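Local coordinates for prolyl oligopeptidase (Novosphingobium capsulatum, PDB 1YR2), which probably acts as a serine endopeptidase that cleaves oligopeptides on the carboxyl side of proline and, more slowly, perhaps of alanine, at residues S82-A87 against P682-I687; M476-R481 against G555-A560; L569-G574 against A593-A598; A649-T654 against A707-F712. All coordinates share one frame; numbering follows the deposited sequence.

Contact 1 of 4, residues S82-A87 against P682-I687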
loop_
_atom_site.group_PDB
_atom_site.type_symbol
_atom_site.label_atom_id
_atom_site.label_comp_id
_atom_site.label_asym_id
_atom_site.label_seq_id
_atom_site.Cartn_x
_atom_site.Cartn_y
_atom_site.Cartn_z
ATOM N N SER A 82 4.982 24.081 -20.618
ATOM C CA SER A 82 4.099 24.134 -19.475
ATOM C C SER A 82 2.956 25.093 -19.740
ATOM O O SER A 82 1.818 24.786 -19.447
ATOM C CB SER A 82 4.860 24.570 -18.226
ATOM O OG SER A 82 4.001 24.367 -17.105
ATOM N N ALA A 83 3.259 26.254 -20.290
ATOM C CA ALA A 83 2.227 27.242 -20.578
ATOM C C ALA A 83 1.310 26.763 -21.704
ATOM O O ALA A 83 0.078 26.942 -21.630
ATOM C CB ALA A 83 2.857 28.592 -20.921
ATOM N N TYR A 84 1.906 26.119 -22.708
ATOM C CA TYR A 84 1.175 25.551 -23.837
ATOM C C TYR A 84 0.176 24.490 -23.352
ATOM O O TYR A 84 -0.966 24.438 -23.797
ATOM C CB TYR A 84 2.156 24.917 -24.825
ATOM C CG TYR A 84 1.525 24.363 -26.062
ATOM C CD1 TYR A 84 1.065 23.062 -26.090
ATOM C CD2 TYR A 84 1.368 25.142 -27.208
ATOM C CE1 TYR A 84 0.474 22.523 -27.233
ATOM C CE2 TYR A 84 0.784 24.615 -28.355
ATOM C CZ TYR A 84 0.345 23.314 -28.360
ATOM O OH TYR A 84 -0.255 22.782 -29.459
ATOM N N THR A 85 0.611 23.633 -22.459
ATOM C CA THR A 85 -0.269 22.592 -21.969
ATOM C C THR A 85 -1.379 23.177 -21.064
ATOM O O THR A 85 -2.550 22.754 -21.119
ATOM C CB THR A 85 0.536 21.580 -21.224
ATOM O OG1 THR A 85 1.363 20.875 -22.162
ATOM C CG2 THR A 85 -0.350 20.532 -20.609
ATOM N N ALA A 86 -1.008 24.142 -20.236
ATOM C CA ALA A 86 -1.975 24.709 -19.288
ATOM C C ALA A 86 -3.122 25.412 -20.032
ATOM O O ALA A 86 -4.285 25.276 -19.651
ATOM C CB ALA A 86 -1.295 25.642 -18.336
ATOM N N ALA A 87 -2.783 26.113 -21.112
ATOM C CA ALA A 87 -3.740 26.757 -22.014
ATOM C C ALA A 87 -4.711 25.787 -22.665
ATOM O O ALA A 87 -5.879 26.119 -22.845
ATOM C CB ALA A 87 -3.000 27.569 -23.107
ATOM N N PRO A 682 -3.591 15.682 -29.469
ATOM C CA PRO A 682 -2.604 16.427 -28.656
ATOM C C PRO A 682 -1.573 15.490 -27.998
ATOM O O PRO A 682 -1.989 14.490 -27.411
ATOM C CB PRO A 682 -3.440 17.026 -27.541
ATOM C CG PRO A 682 -4.851 16.839 -27.907
ATOM C CD PRO A 682 -4.947 15.746 -28.908
ATOM N N HIS A 683 -0.289 15.830 -28.079
ATOM C CA HIS A 683 0.790 15.100 -27.445
ATOM C C HIS A 683 1.529 16.120 -26.586
ATOM O O HIS A 683 2.331 16.932 -27.084
ATOM C CB HIS A 683 1.652 14.506 -28.549
ATOM C CG HIS A 683 0.887 13.564 -29.435
ATOM N ND1 HIS A 683 1.026 13.520 -30.805
ATOM C CD2 HIS A 683 -0.096 12.681 -29.126
ATOM C CE1 HIS A 683 0.202 12.603 -31.293
ATOM N NE2 HIS A 683 -0.491 12.079 -30.297
ATOM N N LEU A 684 1.169 16.131 -25.297
ATOM C CA LEU A 684 1.422 17.254 -24.428
ATOM C C LEU A 684 2.170 16.825 -23.203
ATOM O O LEU A 684 2.114 15.671 -22.839
ATOM C CB LEU A 684 0.104 17.872 -23.901
ATOM C CG LEU A 684 -0.882 18.370 -24.960
ATOM C CD1 LEU A 684 -2.163 18.924 -24.275
ATOM C CD2 LEU A 684 -0.260 19.400 -25.835
ATOM N N ILE A 685 2.863 17.777 -22.569
ATOM C CA ILE A 685 3.509 17.482 -21.300
ATOM C C ILE A 685 3.041 18.484 -20.257
ATOM O O ILE A 685 3.152 19.681 -20.463
ATOM C CB ILE A 685 5.079 17.410 -21.417
ATOM C CG1 ILE A 685 5.686 16.984 -20.082
ATOM C CG2 ILE A 685 5.656 18.781 -21.856
ATOM C CD1 ILE A 685 7.175 16.802 -20.097
ATOM N N ARG A 686 2.536 17.983 -19.132
ATOM C CA ARG A 686 2.138 18.827 -18.005
ATOM C C ARG A 686 3.271 18.786 -17.001
ATOM O O ARG A 686 3.590 17.727 -16.462
ATOM C CB ARG A 686 0.853 18.312 -17.384
ATOM C CG ARG A 686 0.321 19.127 -16.208
ATOM C CD ARG A 686 -0.763 18.379 -15.470
ATOM N NE ARG A 686 -1.433 19.232 -14.497
ATOM C CZ ARG A 686 -0.947 19.546 -13.288
ATOM N NH1 ARG A 686 0.207 19.053 -12.868
ATOM N NH2 ARG A 686 -1.636 20.336 -12.472
ATOM N N ILE A 687 3.895 19.920 -16.786
ATOM C CA ILE A 687 5.073 19.998 -15.956
ATOM C C ILE A 687 4.748 20.806 -14.690
ATOM O O ILE A 687 4.431 22.004 -14.777
ATOM C CB ILE A 687 6.229 20.624 -16.710
ATOM C CG1 ILE A 687 6.485 19.918 -18.051
ATOM C CG2 ILE A 687 7.475 20.494 -15.857
ATOM C CD1 ILE A 687 7.447 20.650 -18.986
HETATM O O HOH W 1 1.981 22.385 -17.512
HETATM O O HOH W 2 3.041 20.274 -24.111
#

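Contact 2 of 4, residues M476-R481 against G555-A560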
loop_
_atom_site.group_PDB
_atom_site.type_symbol
_atom_site.label_atom_id
_atom_site.label_comp_id
_atom_site.label_asym_id
_atom_site.label_seq_id
_atom_site.Cartn_x
_atom_site.Cartn_y
_atom_site.Cartn_z
ATOM N N MET A 476 -7.208 -9.581 -13.655
ATOM C CA MET A 476 -7.588 -8.178 -13.795
ATOM C C MET A 476 -8.822 -7.878 -12.950
ATOM O O MET A 476 -9.775 -8.659 -12.926
ATOM C CB MET A 476 -7.857 -7.826 -15.250
ATOM C CG MET A 476 -8.340 -6.394 -15.482
ATOM S SD MET A 476 -8.158 -5.924 -17.222
ATOM C CE MET A 476 -8.984 -7.237 -18.048
ATOM N N PHE A 477 -8.794 -6.710 -12.289
ATOM C CA PHE A 477 -9.919 -6.164 -11.531
ATOM C C PHE A 477 -10.652 -5.197 -12.428
ATOM O O PHE A 477 -10.033 -4.464 -13.213
ATOM C CB PHE A 477 -9.462 -5.351 -10.304
ATOM C CG PHE A 477 -8.746 -6.134 -9.258
ATOM C CD1 PHE A 477 -9.387 -7.146 -8.577
ATOM C CD2 PHE A 477 -7.409 -5.890 -8.981
ATOM C CE1 PHE A 477 -8.716 -7.915 -7.646
ATOM C CE2 PHE A 477 -6.735 -6.649 -8.017
ATOM C CZ PHE A 477 -7.406 -7.644 -7.344
ATOM N N ILE A 478 -11.970 -5.219 -12.365
ATOM C CA ILE A 478 -12.815 -4.269 -13.097
ATOM C C ILE A 478 -13.796 -3.693 -12.097
ATOM O O ILE A 478 -14.488 -4.451 -11.394
ATOM C CB ILE A 478 -13.575 -5.043 -14.194
ATOM C CG1 ILE A 478 -12.596 -5.609 -15.207
ATOM C CG2 ILE A 478 -14.546 -4.102 -14.957
ATOM C CD1 ILE A 478 -13.199 -6.705 -16.006
ATOM N N VAL A 479 -13.874 -2.373 -12.021
ATOM C CA VAL A 479 -14.596 -1.717 -10.958
ATOM C C VAL A 479 -15.524 -0.730 -11.600
ATOM O O VAL A 479 -15.111 0.108 -12.373
ATOM C CB VAL A 479 -13.638 -0.931 -10.036
ATOM C CG1 VAL A 479 -14.408 -0.405 -8.833
ATOM C CG2 VAL A 479 -12.519 -1.814 -9.574
ATOM N N ARG A 480 -16.795 -0.854 -11.297
ATOM C CA ARG A 480 -17.818 -0.010 -11.933
ATOM C C ARG A 480 -18.924 0.304 -10.968
ATOM O O ARG A 480 -19.315 -0.535 -10.150
ATOM C CB ARG A 480 -18.447 -0.757 -13.083
ATOM C CG ARG A 480 -17.553 -0.839 -14.302
ATOM C CD ARG A 480 -18.075 -1.734 -15.407
ATOM N NE ARG A 480 -18.103 -3.145 -15.016
ATOM C CZ ARG A 480 -18.342 -4.119 -15.877
ATOM N NH1 ARG A 480 -18.586 -3.832 -17.147
ATOM N NH2 ARG A 480 -18.373 -5.382 -15.476
ATOM N N ARG A 481 -19.442 1.510 -11.072
ATOM C CA ARG A 481 -20.678 1.839 -10.414
ATOM C C ARG A 481 -21.853 0.984 -10.964
ATOM O O ARG A 481 -21.816 0.530 -12.092
ATOM C CB ARG A 481 -20.927 3.339 -10.584
ATOM C CG ARG A 481 -21.888 3.942 -9.593
ATOM C CD ARG A 481 -21.873 5.458 -9.728
ATOM N NE ARG A 481 -22.194 5.872 -11.095
ATOM C CZ ARG A 481 -22.059 7.096 -11.565
ATOM N NH1 ARG A 481 -21.517 8.028 -10.804
ATOM N NH2 ARG A 481 -22.393 7.385 -12.817
ATOM N N GLY A 555 -6.175 -4.793 -22.488
ATOM C CA GLY A 555 -6.903 -3.829 -23.298
ATOM C C GLY A 555 -7.804 -4.492 -24.344
ATOM O O GLY A 555 -8.994 -4.195 -24.471
ATOM N N GLU A 556 -7.262 -5.494 -25.017
ATOM C CA GLU A 556 -8.034 -6.259 -25.986
ATOM C C GLU A 556 -9.239 -6.967 -25.364
ATOM O O GLU A 556 -10.303 -7.021 -25.965
ATOM C CB GLU A 556 -7.123 -7.246 -26.734
ATOM C CG GLU A 556 -6.156 -6.521 -27.643
ATOM C CD GLU A 556 -5.190 -7.424 -28.371
ATOM O OE1 GLU A 556 -4.674 -8.407 -27.770
ATOM O OE2 GLU A 556 -4.954 -7.140 -29.561
ATOM N N TRP A 557 -9.037 -7.516 -24.176
ATOM C CA TRP A 557 -10.023 -8.315 -23.472
ATOM C C TRP A 557 -11.193 -7.422 -23.101
ATOM O O TRP A 557 -12.346 -7.809 -23.239
ATOM C CB TRP A 557 -9.436 -8.954 -22.199
ATOM C CG TRP A 557 -10.329 -9.942 -21.591
ATOM C CD1 TRP A 557 -10.343 -11.286 -21.821
ATOM C CD2 TRP A 557 -11.407 -9.674 -20.698
ATOM N NE1 TRP A 557 -11.340 -11.867 -21.083
ATOM C CE2 TRP A 557 -12.011 -10.904 -20.388
ATOM C CE3 TRP A 557 -11.920 -8.499 -20.102
ATOM C CZ2 TRP A 557 -13.120 -11.006 -19.532
ATOM C CZ3 TRP A 557 -13.011 -8.599 -19.246
ATOM C CH2 TRP A 557 -13.625 -9.841 -18.999
ATOM N N LEU A 558 -10.892 -6.232 -22.627
ATOM C CA LEU A 558 -11.928 -5.328 -22.149
ATOM C C LEU A 558 -12.845 -4.898 -23.305
ATOM O O LEU A 558 -14.032 -4.727 -23.128
ATOM C CB LEU A 558 -11.286 -4.117 -21.517
ATOM C CG LEU A 558 -10.506 -4.245 -20.194
ATOM C CD1 LEU A 558 -9.603 -2.993 -19.879
ATOM C CD2 LEU A 558 -11.469 -4.528 -19.074
ATOM N N ILE A 559 -12.256 -4.700 -24.472
ATOM C CA ILE A 559 -13.003 -4.349 -25.687
ATOM C C ILE A 559 -13.786 -5.520 -26.207
ATOM O O ILE A 559 -14.972 -5.367 -26.550
ATOM C CB ILE A 559 -12.080 -3.732 -26.768
ATOM C CG1 ILE A 559 -11.491 -2.434 -26.216
ATOM C CG2 ILE A 559 -12.890 -3.507 -28.075
ATOM C CD1 ILE A 559 -10.401 -1.787 -27.019
ATOM N N ALA A 560 -13.151 -6.689 -26.234
ATOM C CA ALA A 560 -13.786 -7.899 -26.763
ATOM C C ALA A 560 -14.939 -8.371 -25.895
ATOM O O ALA A 560 -15.907 -9.011 -26.368
ATOM C CB ALA A 560 -12.759 -8.994 -26.898
#

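Contact 3 of 4, residues L569-G574 against A593-A598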
loop_
_atom_site.group_PDB
_atom_site.type_symbol
_atom_site.label_atom_id
_atom_site.label_comp_id
_atom_site.label_asym_id
_atom_site.label_seq_id
_atom_site.Cartn_x
_atom_site.Cartn_y
_atom_site.Cartn_z
ATOM N N LEU A 569 -10.883 3.314 -24.683
ATOM C CA LEU A 569 -9.869 2.873 -23.718
ATOM C C LEU A 569 -8.776 3.913 -23.453
ATOM O O LEU A 569 -8.096 4.392 -24.380
ATOM C CB LEU A 569 -9.230 1.558 -24.207
ATOM C CG LEU A 569 -8.260 0.869 -23.272
ATOM C CD1 LEU A 569 -8.854 0.571 -21.915
ATOM C CD2 LEU A 569 -7.776 -0.389 -23.935
ATOM N N ALA A 570 -8.614 4.291 -22.197
ATOM C CA ALA A 570 -7.503 5.131 -21.751
ATOM C C ALA A 570 -6.589 4.321 -20.840
ATOM O O ALA A 570 -7.050 3.456 -20.096
ATOM C CB ALA A 570 -8.007 6.334 -20.983
ATOM N N ILE A 571 -5.287 4.641 -20.846
ATOM C CA ILE A 571 -4.340 3.911 -20.005
ATOM C C ILE A 571 -3.506 4.876 -19.196
ATOM O O ILE A 571 -3.207 5.971 -19.649
ATOM C CB ILE A 571 -3.424 2.998 -20.844
ATOM C CG1 ILE A 571 -2.809 3.753 -22.049
ATOM C CG2 ILE A 571 -4.209 1.821 -21.313
ATOM C CD1 ILE A 571 -1.711 2.967 -22.803
ATOM N N GLU A 572 -3.156 4.483 -17.973
ATOM C CA GLU A 572 -2.355 5.339 -17.092
ATOM C C GLU A 572 -1.352 4.427 -16.403
ATOM O O GLU A 572 -1.643 3.252 -16.137
ATOM C CB GLU A 572 -3.275 6.005 -16.052
ATOM C CG GLU A 572 -2.596 7.107 -15.252
ATOM C CD GLU A 572 -3.512 7.912 -14.286
ATOM O OE1 GLU A 572 -4.755 7.953 -14.450
ATOM O OE2 GLU A 572 -2.958 8.501 -13.323
ATOM N N GLY A 573 -0.201 5.013 -16.055
ATOM C CA GLY A 573 0.816 4.333 -15.297
ATOM C C GLY A 573 1.897 5.319 -14.909
ATOM O O GLY A 573 1.981 6.391 -15.516
ATOM N N GLY A 574 2.667 5.006 -13.865
ATOM C CA GLY A 574 3.706 5.890 -13.330
ATOM C C GLY A 574 5.040 5.182 -13.053
ATOM O O GLY A 574 5.055 4.034 -12.581
ATOM N N ALA A 593 -7.374 5.202 -26.929
ATOM C CA ALA A 593 -7.845 6.536 -27.285
ATOM C C ALA A 593 -6.975 7.600 -26.670
ATOM O O ALA A 593 -6.789 8.678 -27.265
ATOM C CB ALA A 593 -9.268 6.720 -26.863
ATOM N N ALA A 594 -6.471 7.328 -25.469
ATOM C CA ALA A 594 -5.645 8.301 -24.779
ATOM C C ALA A 594 -4.728 7.600 -23.820
ATOM O O ALA A 594 -5.029 6.529 -23.395
ATOM C CB ALA A 594 -6.499 9.293 -24.056
ATOM N N ALA A 595 -3.616 8.245 -23.453
ATOM C CA ALA A 595 -2.645 7.694 -22.521
ATOM C C ALA A 595 -2.014 8.790 -21.678
ATOM O O ALA A 595 -1.811 9.913 -22.163
ATOM C CB ALA A 595 -1.533 6.980 -23.270
ATOM N N SER A 596 -1.692 8.468 -20.415
ATOM C CA SER A 596 -1.000 9.420 -19.551
ATOM C C SER A 596 0.095 8.684 -18.773
ATOM O O SER A 596 -0.179 8.045 -17.737
ATOM C CB SER A 596 -1.974 10.114 -18.599
ATOM O OG SER A 596 -1.332 11.231 -17.984
ATOM N N PRO A 597 1.340 8.756 -19.267
ATOM C CA PRO A 597 2.489 8.253 -18.502
ATOM C C PRO A 597 2.985 9.284 -17.520
ATOM O O PRO A 597 3.367 10.319 -17.991
ATOM C CB PRO A 597 3.541 8.010 -19.575
ATOM C CG PRO A 597 3.202 8.959 -20.666
ATOM C CD PRO A 597 1.741 9.275 -20.583
ATOM N N ALA A 598 3.014 8.985 -16.222
ATOM C CA ALA A 598 3.637 9.829 -15.217
ATOM C C ALA A 598 5.065 9.403 -14.940
ATOM O O ALA A 598 5.346 8.227 -14.794
ATOM C CB ALA A 598 2.832 9.784 -13.939
#

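Contact 4 of 4, residues A649-T654 against A707-F712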
loop_
_atom_site.group_PDB
_atom_site.type_symbol
_atom_site.label_atom_id
_atom_site.label_comp_id
_atom_site.label_asym_id
_atom_site.label_seq_id
_atom_site.Cartn_x
_atom_site.Cartn_y
_atom_site.Cartn_z
ATOM N N ALA A 649 -4.169 10.417 -28.021
ATOM C CA ALA A 649 -3.886 11.650 -27.250
ATOM C C ALA A 649 -3.019 11.225 -26.071
ATOM O O ALA A 649 -3.291 10.205 -25.448
ATOM C CB ALA A 649 -5.163 12.281 -26.769
ATOM N N ILE A 650 -1.996 12.012 -25.739
ATOM C CA ILE A 650 -1.047 11.657 -24.719
ATOM C C ILE A 650 -0.751 12.858 -23.862
ATOM O O ILE A 650 -0.490 13.944 -24.398
ATOM C CB ILE A 650 0.290 11.150 -25.335
ATOM C CG1 ILE A 650 0.082 9.905 -26.191
ATOM C CG2 ILE A 650 1.319 10.868 -24.241
ATOM C CD1 ILE A 650 1.304 9.480 -26.998
ATOM N N LEU A 651 -0.856 12.685 -22.544
ATOM C CA LEU A 651 -0.515 13.739 -21.592
ATOM C C LEU A 651 0.544 13.137 -20.688
ATOM O O LEU A 651 0.247 12.358 -19.748
ATOM C CB LEU A 651 -1.744 14.184 -20.795
ATOM C CG LEU A 651 -1.593 15.319 -19.785
ATOM C CD1 LEU A 651 -1.114 16.556 -20.493
ATOM C CD2 LEU A 651 -2.911 15.527 -19.053
ATOM N N VAL A 652 1.781 13.488 -20.994
ATOM C CA VAL A 652 2.932 13.155 -20.178
ATOM C C VAL A 652 2.942 14.047 -18.914
ATOM O O VAL A 652 2.693 15.257 -18.990
ATOM C CB VAL A 652 4.209 13.356 -20.985
ATOM C CG1 VAL A 652 5.445 12.985 -20.178
ATOM C CG2 VAL A 652 4.091 12.644 -22.361
ATOM N N THR A 653 3.181 13.484 -17.742
ATOM C CA THR A 653 3.249 14.338 -16.523
ATOM C C THR A 653 4.514 14.107 -15.758
ATOM O O THR A 653 4.994 12.961 -15.639
ATOM C CB THR A 653 2.052 14.108 -15.573
ATOM O OG1 THR A 653 2.083 12.749 -15.145
ATOM C CG2 THR A 653 0.705 14.272 -16.269
ATOM N N THR A 654 5.077 15.191 -15.235
ATOM C CA THR A 654 6.267 15.104 -14.376
ATOM C C THR A 654 6.455 16.469 -13.732
ATOM O O THR A 654 5.910 17.440 -14.231
ATOM C CB THR A 654 7.555 14.731 -15.188
ATOM O OG1 THR A 654 8.722 14.820 -14.367
ATOM C CG2 THR A 654 7.844 15.766 -16.298
ATOM N N ALA A 707 -7.341 16.044 -11.740
ATOM C CA ALA A 707 -8.443 16.634 -12.484
ATOM C C ALA A 707 -8.052 16.897 -13.958
ATOM O O ALA A 707 -8.831 16.646 -14.837
ATOM C CB ALA A 707 -8.888 17.934 -11.839
ATOM N N ASP A 708 -6.863 17.440 -14.179
ATOM C CA ASP A 708 -6.317 17.697 -15.525
ATOM C C ASP A 708 -6.194 16.395 -16.325
ATOM O O ASP A 708 -6.654 16.278 -17.453
ATOM C CB ASP A 708 -4.915 18.288 -15.412
ATOM C CG ASP A 708 -4.908 19.801 -15.151
ATOM O OD1 ASP A 708 -5.988 20.474 -15.200
ATOM O OD2 ASP A 708 -3.839 20.419 -14.884
ATOM N N VAL A 709 -5.537 15.429 -15.727
ATOM C CA VAL A 709 -5.314 14.158 -16.410
ATOM C C VAL A 709 -6.650 13.523 -16.705
ATOM O O VAL A 709 -6.891 13.080 -17.811
ATOM C CB VAL A 709 -4.414 13.239 -15.551
ATOM C CG1 VAL A 709 -4.349 11.807 -16.078
ATOM C CG2 VAL A 709 -3.009 13.804 -15.447
ATOM N N GLN A 710 -7.521 13.411 -15.716
ATOM C CA GLN A 710 -8.773 12.742 -15.975
ATOM C C GLN A 710 -9.683 13.493 -16.953
ATOM O O GLN A 710 -10.424 12.888 -17.710
ATOM C CB GLN A 710 -9.473 12.369 -14.679
ATOM C CG GLN A 710 -8.772 11.221 -13.970
ATOM C CD GLN A 710 -9.524 10.694 -12.760
ATOM O OE1 GLN A 710 -10.702 11.070 -12.523
ATOM N NE2 GLN A 710 -8.888 9.793 -12.019
ATOM N N ALA A 711 -9.667 14.807 -16.922
ATOM C CA ALA A 711 -10.421 15.581 -17.915
ATOM C C ALA A 711 -9.899 15.275 -19.327
ATOM O O ALA A 711 -10.695 15.120 -20.260
ATOM C CB ALA A 711 -10.272 17.064 -17.627
ATOM N N PHE A 712 -8.577 15.214 -19.480
ATOM C CA PHE A 712 -7.943 14.871 -20.778
ATOM C C PHE A 712 -8.375 13.468 -21.206
ATOM O O PHE A 712 -8.895 13.249 -22.302
ATOM C CB PHE A 712 -6.433 14.990 -20.633
ATOM C CG PHE A 712 -5.654 14.798 -21.896
ATOM C CD1 PHE A 712 -5.169 13.550 -22.234
ATOM C CD2 PHE A 712 -5.299 15.873 -22.664
ATOM C CE1 PHE A 712 -4.390 13.411 -23.385
ATOM C CE2 PHE A 712 -4.508 15.743 -23.818
ATOM C CZ PHE A 712 -4.067 14.530 -24.171
#

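Contact 1 of 4, residues S82-A87 against P682-I687
Three kinds of interaction join helix 82-87 to strand 683-687, which cross steeply, at 105° between their directions. The first is direct hydrogen bonding. T85 points at the strand with OG1 anti to its carbonyl carbon (chi1 -69°), and OG1 donates to I685 O over 2.7 Å. The hydroxyl approaches from above the carbonyl plane, 59° out of it. Q81 O, one helical turn back, is a second acceptor within range, so the two carbonyls would probably share its one proton. S82 OG makes at best a weak, long bond of 3.3 Å with I687 O.

Two waters also bridge helix and strand. One molecule donates to T85 OG1 and takes the N-H of I685, which lies 2.9 Å from it; another donates to S82 O, bonds S82 OG, and accepts from I687 N at 3.2 Å. These strand groups face the helix, whereas L684 and R686 pair with strand 649-654.

Apolar contacts flank this polar line. L684 CD2 comes in the plane of the Y84 ring, against its edge at CE1, 3.5 Å away, while Y84 OH is held by P38 O. T85 CG2 lies over the backbone of R686, 4.0 Å from its CA. An alanine at T85 would lose OG1 and CG2 together and would probably leave I685 O without its direct helix donor and the bridging water poorly held.

The strand is one of the alpha/beta-hydrolase sheet's two outermost, at its parallel end, and its outer edge is covered by helix 72-89, as in other prolyl oligopeptidases, whose N-terminal segment packs on the catalytic domain.

Contact 2 of 4, residues M476-R481 against G555-A560
Strand 476-481 and helix 555-560 run obliquely past each other, 45° between their N-to-C directions, with axes 11.3 Å apart at the closest. The nearest pair of CA atoms, I478 and L558, is still 9.2 Å apart, so no backbone groups meet and the gap is bridged by side chains, without a hydrogen bond. M476 and I478, two residues apart, both point at the helix; W557 and L558 answer from consecutive positions on it.

This is the helix-on-sheet layer of the alpha/beta-hydrolase fold, near the antiparallel end of its mixed sheet. Strand 473-481 pairs there with 459-467 on one side and 519-523 on the other, and helix 544-560 lies over one face of all three: W557 also touches V464, and L558 touches A521.

M476 leaves the strand with CG anti to its backbone N (chi1 177°), then bends at its last torsion (chi3 53°), which brings the methyl CE into the angle between the two helix side chains. CE is 3.8 Å from W557 CE3, obliquely placed against the indole, and 3.8 Å from L558 CD2. Its sulfur shares the second contact, with SD 4.0 Å from L558 CD2. I478 sends CD1 to the benzo ring of the same indole, meeting CZ3 at 3.8 Å, and crosses W557 at about a right angle. Against L558 it works tip to tip, CD1 to CD2, 4.1 Å apart. The other branch of I478, CG2, lies under one face of the R480 guanidinium near its rim, and R480 NH2 forms a salt bridge with E462.

Contact 3 of 4, residues L569-G574 against A593-A598
I571 and A595 sit side by side on neighbouring strands and face the same way, toward helix 576-587, where I581 touches both. I571 takes the crowded first torsion, CG1 lodged between its backbone N and carbonyl carbon (chi1 49°), and this places CG1 alongside A595 CB, 3.7 Å away, with CD1 close behind. P597 is on this face as well.

On the other face lie A570, A594, E572, S596 and A598. The small alanines leave room for helix 699-717, whose L713 and F716 reach A594. E572 extends away from the strand with CG anti to its backbone N, and its CG lies 3.6 Å from S596 O. S596 OG turns to the next strand and bonds L651 O; P597, having no N-H, could not serve that carbonyl.

Between the two faces, the backbones are parallel, 3° apart in direction. A593 N gives to L569 O at 2.8 Å, then I571 N to A594 O at 3.2 Å. S596 N approaches I571 O nearly along the C=O axis, at 3.0 Å. G573 N to S596 O is stretched to 3.5 Å and weak, but the same glycine's carbonyl receives A598 N at 2.9 Å in an almost straight bond, 171° at the hydrogen.

With helix 576-587 between them in sequence, the two strands form a beta-alpha-beta crossover in the middle of the alpha/beta-hydrolase sheet. Strand 569-574 ends at G573 and G574, just before S575, and this matches the GxSxG nucleophile elbow of serine peptidases in this fold, with S575 the probable nucleophile.

Contact 4 of 4, residues A649-T654 against A707-F712
Helix 699-717, the helix after the last strand of the alpha/beta-hydrolase sheet, packs here on strand 649-654, running nearly antiparallel to it (168°) with the axes 9.5 Å apart. All the touching residues are buried, and no hydrogen bond crosses.

F712 carries most of the contact. CG anti to its backbone N (chi1 -175°) swings the ring onto the strand, and L651 CB lies over one face of the ring in a CH-pi contact, 3.9 Å from the F712 ring centroid and 15° off the normal. The far end of the ring meets both backbone and side chain: I650 N lies in plane at the edge, and A649 CB comes obliquely, 3.6 Å from F712 CZ.

L651, its CG likewise anti to the backbone N, sets its CD2 between V709 and F712 on the helix surface, 3.9 Å from F712 CB and 3.8 Å from V709 CA. Further along, T653 CG2 meets V709 CG2 at 3.8 Å, the two side chains crossing at about a right angle. D708 binds R95 and R686 through its carboxylate.

An alanine at F712 would remove the whole ring and would probably leave L651 CB and A649 poorly packed, and would also cost the contacts with Y88 and L89 of helix 72-89. Helix 699-717 belongs to an outer helical layer on the central sheet that holds strand 649-654, in the alpha/beta/alpha sandwich of this hydrolase fold.

All four contacts touch one mixed sheet, the core of the peptidase domain. Across it, contact 2 lies toward the antiparallel end, contact 3 in the middle, contact 4 next, and contact 1 at the edge strand 683-687, at the parallel end; the centres of contacts 1 and 2 are 29 Å apart. Contacts 3 and 4 adjoin, centres 8 Å apart, because strands 594-598 and 649-654 are neighbours. Contacts 4 and 1, centres 9 Å apart, are joined by the R686-D708 salt bridge. In chain order, contacts 2, 3 and 4 open in series; contact 1 encloses 2 and 3, alternates its segments with those of 4, and brings the N-terminal helix onto the catalytic domain across the propeller sequence.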